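Local coordinates for protein cortical-lytic enzyme (Clostridium perfringens, PDB 5JIP) that probably acts as a muramidase (lysozyme) of glycoside hydrolase family 25, involved in hydrolysing the peptidoglycan of the spore cortex during germination, at residues L152-F161 and P187-W196; L127-R135 and G167-L175. One frame throughout, in Å; residues are numbered along the deposited sequence.

Contact 1: L152-F161 and P187-W196; sequences LFFIGLYDDF and PRIPPNVGGW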
# COMPACT_ATOMS: atom_id res chain seq x y z
N LEU A 152 22.28 -15.37 -10.74
CA LEU A 152 22.13 -14.85 -12.09
C LEU A 152 22.41 -15.93 -13.12
O LEU A 152 21.67 -16.09 -14.11
CB LEU A 152 23.06 -13.65 -12.30
CG LEU A 152 22.99 -12.94 -13.67
CD1 LEU A 152 21.58 -12.48 -13.95
CD2 LEU A 152 23.95 -11.75 -13.78
N PHE A 153 23.48 -16.71 -12.91
CA PHE A 153 23.79 -17.80 -13.83
C PHE A 153 22.63 -18.78 -13.94
O PHE A 153 22.23 -19.16 -15.06
CB PHE A 153 25.05 -18.51 -13.35
CG PHE A 153 25.43 -19.69 -14.18
CD1 PHE A 153 26.12 -19.52 -15.36
CD2 PHE A 153 25.09 -20.98 -13.80
CE1 PHE A 153 26.47 -20.60 -16.15
CE2 PHE A 153 25.44 -22.06 -14.58
CZ PHE A 153 26.13 -21.87 -15.75
N PHE A 154 22.08 -19.18 -12.80
CA PHE A 154 20.98 -20.13 -12.75
C PHE A 154 19.76 -19.62 -13.51
O PHE A 154 19.15 -20.36 -14.29
CB PHE A 154 20.63 -20.41 -11.29
CG PHE A 154 19.71 -21.57 -11.08
CD1 PHE A 154 20.21 -22.85 -11.00
CD2 PHE A 154 18.33 -21.37 -10.93
CE1 PHE A 154 19.37 -23.92 -10.80
CE2 PHE A 154 17.49 -22.44 -10.73
CZ PHE A 154 17.99 -23.72 -10.66
N ILE A 155 19.38 -18.35 -13.29
CA ILE A 155 18.28 -17.76 -14.04
C ILE A 155 18.55 -17.90 -15.53
O ILE A 155 17.66 -18.26 -16.30
CB ILE A 155 18.08 -16.28 -13.62
CG1 ILE A 155 17.50 -16.20 -12.20
CG2 ILE A 155 17.16 -15.55 -14.59
CD1 ILE A 155 17.47 -14.80 -11.62
N GLY A 156 19.80 -17.67 -15.94
CA GLY A 156 20.16 -17.74 -17.35
C GLY A 156 20.05 -19.14 -17.92
O GLY A 156 19.74 -19.31 -19.11
N LEU A 157 20.28 -20.16 -17.10
CA LEU A 157 20.10 -21.53 -17.55
C LEU A 157 18.65 -21.84 -17.87
O LEU A 157 18.36 -22.77 -18.62
CB LEU A 157 20.56 -22.51 -16.48
CG LEU A 157 22.02 -22.84 -16.34
CD1 LEU A 157 22.14 -23.75 -15.14
CD2 LEU A 157 22.54 -23.52 -17.59
N TYR A 158 17.73 -21.13 -17.24
CA TYR A 158 16.31 -21.43 -17.34
C TYR A 158 15.57 -20.32 -18.09
O TYR A 158 14.44 -19.97 -17.76
CB TYR A 158 15.73 -21.65 -15.95
CG TYR A 158 16.07 -23.01 -15.42
CD1 TYR A 158 15.32 -24.12 -15.79
CD2 TYR A 158 17.16 -23.20 -14.57
CE1 TYR A 158 15.63 -25.38 -15.32
CE2 TYR A 158 17.48 -24.46 -14.10
CZ TYR A 158 16.71 -25.54 -14.47
OH TYR A 158 17.01 -26.79 -14.00
N ASP A 159 16.22 -19.77 -19.11
CA ASP A 159 15.58 -18.84 -20.04
C ASP A 159 15.05 -17.62 -19.31
O ASP A 159 13.95 -17.15 -19.59
CB ASP A 159 14.41 -19.51 -20.78
CG ASP A 159 14.86 -20.58 -21.75
OD1 ASP A 159 15.66 -20.26 -22.66
OD2 ASP A 159 14.39 -21.73 -21.61
N ASP A 160 15.81 -17.10 -18.35
CA ASP A 160 15.37 -15.90 -17.65
C ASP A 160 14.13 -16.17 -16.80
O ASP A 160 13.42 -15.23 -16.44
CB ASP A 160 15.09 -14.78 -18.67
CG ASP A 160 15.36 -13.37 -18.13
OD1 ASP A 160 16.20 -13.22 -17.24
OD2 ASP A 160 14.74 -12.39 -18.64
N PHE A 161 13.83 -17.43 -16.52
CA PHE A 161 12.61 -17.81 -15.82
C PHE A 161 11.36 -17.37 -16.58
O PHE A 161 10.28 -17.20 -16.01
CB PHE A 161 12.56 -17.25 -14.39
CG PHE A 161 13.38 -17.99 -13.39
CD1 PHE A 161 14.19 -19.07 -13.76
CD2 PHE A 161 13.32 -17.64 -12.06
CE1 PHE A 161 14.95 -19.76 -12.80
CE2 PHE A 161 14.06 -18.31 -11.12
CZ PHE A 161 14.89 -19.37 -11.49
N PRO A 187 28.79 -8.99 -14.97
CA PRO A 187 28.67 -7.53 -14.93
C PRO A 187 29.00 -6.98 -13.55
O PRO A 187 29.04 -7.71 -12.55
CB PRO A 187 27.20 -7.28 -15.30
CG PRO A 187 26.54 -8.59 -15.40
CD PRO A 187 27.49 -9.66 -14.97
N ARG A 188 29.23 -5.66 -13.51
CA ARG A 188 29.62 -4.98 -12.28
C ARG A 188 28.48 -4.98 -11.26
O ARG A 188 28.74 -5.02 -10.05
CB ARG A 188 30.04 -3.54 -12.61
CG ARG A 188 30.41 -2.67 -11.40
CD ARG A 188 30.76 -1.22 -11.82
NE ARG A 188 29.61 -0.51 -12.40
CZ ARG A 188 28.64 0.07 -11.70
NH1 ARG A 188 28.69 0.03 -10.36
NH2 ARG A 188 27.63 0.69 -12.33
N ILE A 189 27.24 -4.81 -11.70
CA ILE A 189 26.08 -4.80 -10.81
C ILE A 189 25.00 -5.69 -11.41
O ILE A 189 25.06 -6.03 -12.61
CB ILE A 189 25.53 -3.37 -10.59
CG1 ILE A 189 25.27 -2.67 -11.94
CG2 ILE A 189 26.49 -2.54 -9.74
CD1 ILE A 189 24.52 -1.34 -11.79
N PRO A 190 24.01 -6.10 -10.62
CA PRO A 190 23.00 -7.01 -11.13
C PRO A 190 22.19 -6.38 -12.25
O PRO A 190 21.64 -5.28 -12.10
CB PRO A 190 22.12 -7.29 -9.89
CG PRO A 190 23.05 -7.08 -8.71
CD PRO A 190 23.90 -5.89 -9.16
N PRO A 191 22.11 -7.03 -13.40
CA PRO A 191 21.19 -6.56 -14.43
C PRO A 191 19.76 -6.88 -14.06
O PRO A 191 19.48 -7.78 -13.27
CB PRO A 191 21.62 -7.34 -15.68
CG PRO A 191 22.09 -8.61 -15.15
CD PRO A 191 22.77 -8.28 -13.82
N ASN A 192 18.84 -6.19 -14.71
CA ASN A 192 17.42 -6.48 -14.53
C ASN A 192 17.08 -7.73 -15.35
O ASN A 192 17.35 -7.79 -16.55
CB ASN A 192 16.56 -5.28 -14.93
CG ASN A 192 16.68 -4.10 -13.92
OD1 ASN A 192 17.05 -4.26 -12.74
ND2 ASN A 192 16.34 -2.92 -14.38
N VAL A 193 16.52 -8.75 -14.69
CA VAL A 193 16.29 -10.06 -15.28
C VAL A 193 15.03 -10.67 -14.69
O VAL A 193 14.52 -10.23 -13.65
CB VAL A 193 17.48 -11.03 -15.05
CG1 VAL A 193 18.73 -10.53 -15.76
CG2 VAL A 193 17.76 -11.22 -13.59
N GLY A 194 14.53 -11.72 -15.35
CA GLY A 194 13.41 -12.49 -14.86
C GLY A 194 12.12 -11.73 -14.70
O GLY A 194 11.23 -12.19 -13.99
N GLY A 195 11.99 -10.57 -15.33
CA GLY A 195 10.81 -9.74 -15.12
C GLY A 195 10.75 -9.05 -13.78
O GLY A 195 9.76 -8.36 -13.51
N TRP A 196 11.75 -9.24 -12.92
CA TRP A 196 11.82 -8.54 -11.65
C TRP A 196 12.18 -7.08 -11.87
O TRP A 196 13.22 -6.78 -12.47
CB TRP A 196 12.85 -9.21 -10.75
CG TRP A 196 12.31 -10.40 -9.99
CD1 TRP A 196 11.38 -10.37 -8.97
CD2 TRP A 196 12.68 -11.78 -10.16
NE1 TRP A 196 11.15 -11.64 -8.51
CE2 TRP A 196 11.95 -12.52 -9.21
CE3 TRP A 196 13.57 -12.45 -11.01
CZ2 TRP A 196 12.05 -13.90 -9.11
CZ3 TRP A 196 13.68 -13.82 -10.89
CH2 TRP A 196 12.92 -14.53 -9.96
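D160 and G194 meet where the residues following the short helix 152-157 run up against the loop 187-196, and a hydrogen bond joins the two segments there. G194 N donates to D160 OD1 at 2.9 Å, with an angle of 148° at the hydrogen, arriving from above the carboxylate plane, 54° out of it. The same oxygen rests against V193 CB at 3.4 Å. A CA-H...O contact from G194 CA to D160 O, 3.2 Å long, adds a second, weaker tie.

Beyond this polar corner the contact is apolar. With CG of L152 trans to the backbone N (chi1 -178°), its two methyls divide the work: CD2 reaches the P191 ring, 3.7 Å from its CD, while CD1 lies across the isopropyl group of V193, 3.9 Å from CG1. I155 is extended at chi2, which carries CD1 out to where it touches both V193 CG2 and W196 CZ3. That methyl approaches the indole obliquely, whereas CG1 of the same I155 sits over the centre of the F161 ring. F161 in turn receives W196 CH2 at its edge, 3.8 Å from CD2. The indole nitrogen, NE1, hydrogen-bonds to M173 O outside these segments.

V193 to W196 form a type I' turn, and G194 and G195 supply its two positive-phi positions. The chemistry is therefore that of a loop fitted by apolar contacts to the short helix after strand 147-151, whose L148 touches F161 and W196, and to the residues after that helix, with a carboxylate fixing the backbone NH at the turn.

Contact 2: L127-R135 and G167-L175; sequences LVNWIDRFR and GYPLSDMPL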
# COMPACT_ATOMS: atom_id res chain seq x y z
N LEU A 127 10.38 -26.19 -13.60
CA LEU A 127 11.08 -25.60 -12.46
C LEU A 127 10.25 -24.48 -11.85
O LEU A 127 10.03 -24.45 -10.64
CB LEU A 127 12.45 -25.09 -12.87
CG LEU A 127 13.28 -24.41 -11.78
CD1 LEU A 127 13.56 -25.36 -10.65
CD2 LEU A 127 14.61 -23.88 -12.30
N VAL A 128 9.75 -23.58 -12.69
CA VAL A 128 8.99 -22.45 -12.17
C VAL A 128 7.69 -22.93 -11.54
O VAL A 128 7.29 -22.42 -10.49
CB VAL A 128 8.75 -21.41 -13.29
CG1 VAL A 128 7.76 -20.34 -12.85
CG2 VAL A 128 10.06 -20.72 -13.75
N ASN A 129 6.98 -23.88 -12.16
CA ASN A 129 5.79 -24.44 -11.53
C ASN A 129 6.09 -24.99 -10.14
O ASN A 129 5.27 -24.86 -9.22
CB ASN A 129 5.19 -25.54 -12.40
CG ASN A 129 4.38 -25.00 -13.56
OD1 ASN A 129 4.20 -23.78 -13.69
ND2 ASN A 129 3.89 -25.90 -14.39
N TRP A 130 7.24 -25.63 -9.96
CA TRP A 130 7.59 -26.18 -8.65
C TRP A 130 7.80 -25.07 -7.63
O TRP A 130 7.26 -25.12 -6.53
CB TRP A 130 8.84 -27.06 -8.77
CG TRP A 130 9.13 -27.81 -7.54
CD1 TRP A 130 8.77 -29.11 -7.26
CD2 TRP A 130 9.82 -27.33 -6.39
NE1 TRP A 130 9.20 -29.45 -6.00
CE2 TRP A 130 9.85 -28.37 -5.45
CE3 TRP A 130 10.43 -26.10 -6.06
CZ2 TRP A 130 10.49 -28.24 -4.19
CZ3 TRP A 130 11.04 -25.98 -4.83
CH2 TRP A 130 11.07 -27.04 -3.91
N ILE A 131 8.56 -24.03 -8.00
CA ILE A 131 8.76 -22.89 -7.11
C ILE A 131 7.42 -22.23 -6.77
O ILE A 131 7.14 -21.92 -5.62
CB ILE A 131 9.71 -21.89 -7.77
CG1 ILE A 131 11.06 -22.54 -7.98
CG2 ILE A 131 9.77 -20.58 -6.95
CD1 ILE A 131 11.99 -21.70 -8.81
N ASP A 132 6.60 -22.01 -7.80
CA ASP A 132 5.32 -21.34 -7.63
C ASP A 132 4.41 -22.13 -6.70
O ASP A 132 3.66 -21.55 -5.91
CB ASP A 132 4.70 -21.18 -9.02
CG ASP A 132 3.68 -20.06 -9.11
OD1 ASP A 132 3.68 -19.14 -8.26
OD2 ASP A 132 2.88 -20.11 -10.05
N ARG A 133 4.44 -23.46 -6.78
CA ARG A 133 3.63 -24.27 -5.89
C ARG A 133 4.13 -24.17 -4.46
O ARG A 133 3.33 -24.08 -3.52
CB ARG A 133 3.65 -25.74 -6.36
CG ARG A 133 3.01 -26.72 -5.37
CD ARG A 133 1.51 -26.47 -5.19
NE ARG A 133 0.80 -26.57 -6.47
CZ ARG A 133 0.27 -27.69 -6.95
NH1 ARG A 133 -0.35 -27.67 -8.13
NH2 ARG A 133 0.34 -28.83 -6.28
N PHE A 134 5.45 -24.20 -4.29
CA PHE A 134 6.05 -24.01 -2.97
C PHE A 134 5.62 -22.66 -2.40
O PHE A 134 5.12 -22.57 -1.27
CB PHE A 134 7.57 -24.10 -3.08
CG PHE A 134 8.29 -24.08 -1.74
CD1 PHE A 134 8.39 -22.92 -0.99
CD2 PHE A 134 8.87 -25.24 -1.25
CE1 PHE A 134 9.06 -22.91 0.25
CE2 PHE A 134 9.55 -25.23 -0.00
CZ PHE A 134 9.64 -24.06 0.73
N ARG A 135 5.72 -21.61 -3.21
CA ARG A 135 5.27 -20.28 -2.78
C ARG A 135 3.79 -20.28 -2.37
O ARG A 135 3.43 -19.70 -1.33
CB ARG A 135 5.54 -19.28 -3.91
CG ARG A 135 5.06 -17.87 -3.64
CD ARG A 135 3.76 -17.58 -4.33
NE ARG A 135 3.95 -17.53 -5.78
CZ ARG A 135 4.22 -16.44 -6.50
NH1 ARG A 135 4.29 -15.26 -5.92
NH2 ARG A 135 4.38 -16.53 -7.82
N GLY A 167 4.66 -15.59 -19.34
CA GLY A 167 5.46 -14.49 -18.85
C GLY A 167 6.43 -14.94 -17.78
O GLY A 167 7.12 -15.95 -17.92
N TYR A 168 6.46 -14.19 -16.67
CA TYR A 168 7.40 -14.39 -15.57
C TYR A 168 6.56 -14.58 -14.31
O TYR A 168 6.30 -13.61 -13.59
CB TYR A 168 8.34 -13.20 -15.40
CG TYR A 168 9.20 -12.93 -16.59
CD1 TYR A 168 10.42 -13.58 -16.76
CD2 TYR A 168 8.82 -12.00 -17.55
CE1 TYR A 168 11.23 -13.32 -17.84
CE2 TYR A 168 9.61 -11.72 -18.64
CZ TYR A 168 10.82 -12.39 -18.79
OH TYR A 168 11.62 -12.13 -19.87
N PRO A 169 6.09 -15.81 -14.04
CA PRO A 169 5.19 -16.01 -12.90
C PRO A 169 5.81 -15.72 -11.54
O PRO A 169 5.06 -15.51 -10.58
CB PRO A 169 4.80 -17.49 -13.02
CG PRO A 169 5.09 -17.86 -14.49
CD PRO A 169 6.28 -17.03 -14.84
N LEU A 170 7.13 -15.74 -11.41
CA LEU A 170 7.74 -15.50 -10.10
C LEU A 170 8.14 -14.05 -9.87
O LEU A 170 8.70 -13.74 -8.81
CB LEU A 170 8.96 -16.39 -9.93
CG LEU A 170 8.73 -17.87 -10.22
CD1 LEU A 170 10.05 -18.61 -10.12
CD2 LEU A 170 7.63 -18.48 -9.34
N SER A 171 7.85 -13.15 -10.82
CA SER A 171 8.39 -11.79 -10.77
C SER A 171 7.75 -10.95 -9.67
O SER A 171 8.19 -9.82 -9.43
CB SER A 171 8.22 -11.10 -12.14
OG SER A 171 6.85 -10.92 -12.49
N ASP A 172 6.70 -11.45 -9.04
CA ASP A 172 6.11 -10.76 -7.91
C ASP A 172 6.72 -11.24 -6.60
O ASP A 172 6.46 -10.63 -5.56
CB ASP A 172 4.58 -10.93 -7.89
CG ASP A 172 4.14 -12.35 -7.59
OD1 ASP A 172 4.76 -13.31 -8.11
OD2 ASP A 172 3.14 -12.48 -6.83
N MET A 173 7.58 -12.25 -6.62
CA MET A 173 8.29 -12.62 -5.40
C MET A 173 9.39 -11.60 -5.09
O MET A 173 10.03 -11.09 -6.00
CB MET A 173 8.92 -14.02 -5.55
CG MET A 173 7.91 -15.09 -5.82
SD MET A 173 8.68 -16.72 -5.83
CE MET A 173 9.05 -16.93 -4.06
N PRO A 174 9.65 -11.31 -3.83
CA PRO A 174 10.90 -10.60 -3.52
C PRO A 174 12.06 -11.44 -4.02
O PRO A 174 12.05 -12.67 -3.87
CB PRO A 174 10.90 -10.47 -1.99
CG PRO A 174 9.47 -10.63 -1.60
CD PRO A 174 8.88 -11.61 -2.62
N LEU A 175 13.05 -10.77 -4.60
CA LEU A 175 14.22 -11.42 -5.18
C LEU A 175 15.49 -11.14 -4.38
O LEU A 175 15.88 -9.98 -4.19
CB LEU A 175 14.44 -10.98 -6.63
CG LEU A 175 15.69 -11.54 -7.31
CD1 LEU A 175 15.58 -13.03 -7.47
CD2 LEU A 175 15.87 -10.85 -8.64
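A single arginine, R135 on helix 124-142, is shared between two carboxylates, one from its own helix turn and one from the loop 167-175. End-on, NH1 and NH2 both bind D172 OD1, at 3.0 and 3.3 Å, with that oxygen in the guanidinium plane and the two flat groups turned 45° apart. Side-on, NE and NH2 converge on D132 OD1, the latter at 2.7 Å. NH2 also makes a weak hydrogen bond to P169 O. Bends at chi2 (-101°) and chi3 (-69°) curl the arginine chain back toward D132, and M173 CG covers one face of the guanidinium, 3.6 Å from NH1.

Beside this network L170 packs against the helix, on V128 and I131. Its CD1 lies 3.7 Å from I131 CG2, the side chains crossing at about a right angle, while its CG runs past V128 CG1 at 3.7 Å. P169 also touches that V128 methyl, and M173 SD reaches I131 CG2.

The buried guanidinium faces two carboxylates, so its charge is probably well balanced, although D132 OD1 also forms a salt bridge to K280 of the second subunit. In-plane bonds probably restrict its rotation; the network thus ties helix 124-142 to the loop that leads into strand 175-178.

In the fold
Following the chain from the N terminus, past the first strands and helices of the barrel, the first segment met is on helix 124-142; strand 147-151 and helix 152-157 come next, before the loop 167-175. Contact 2 closes the excursion that includes this strand and short helix. After strand 175-178 comes the loop 187-196, which turns back to helix 152-157 and closes contact 1. The segments alternate along the chain, so the two closures cross rather than nest. They also touch, through the W196 indole and M173, and Y168 packs beside D160 and G194. Together they bind two helices and two loops around neighbouring parallel strands, 147-151 and 175-178, of the family 25 TIM-barrel-like domain.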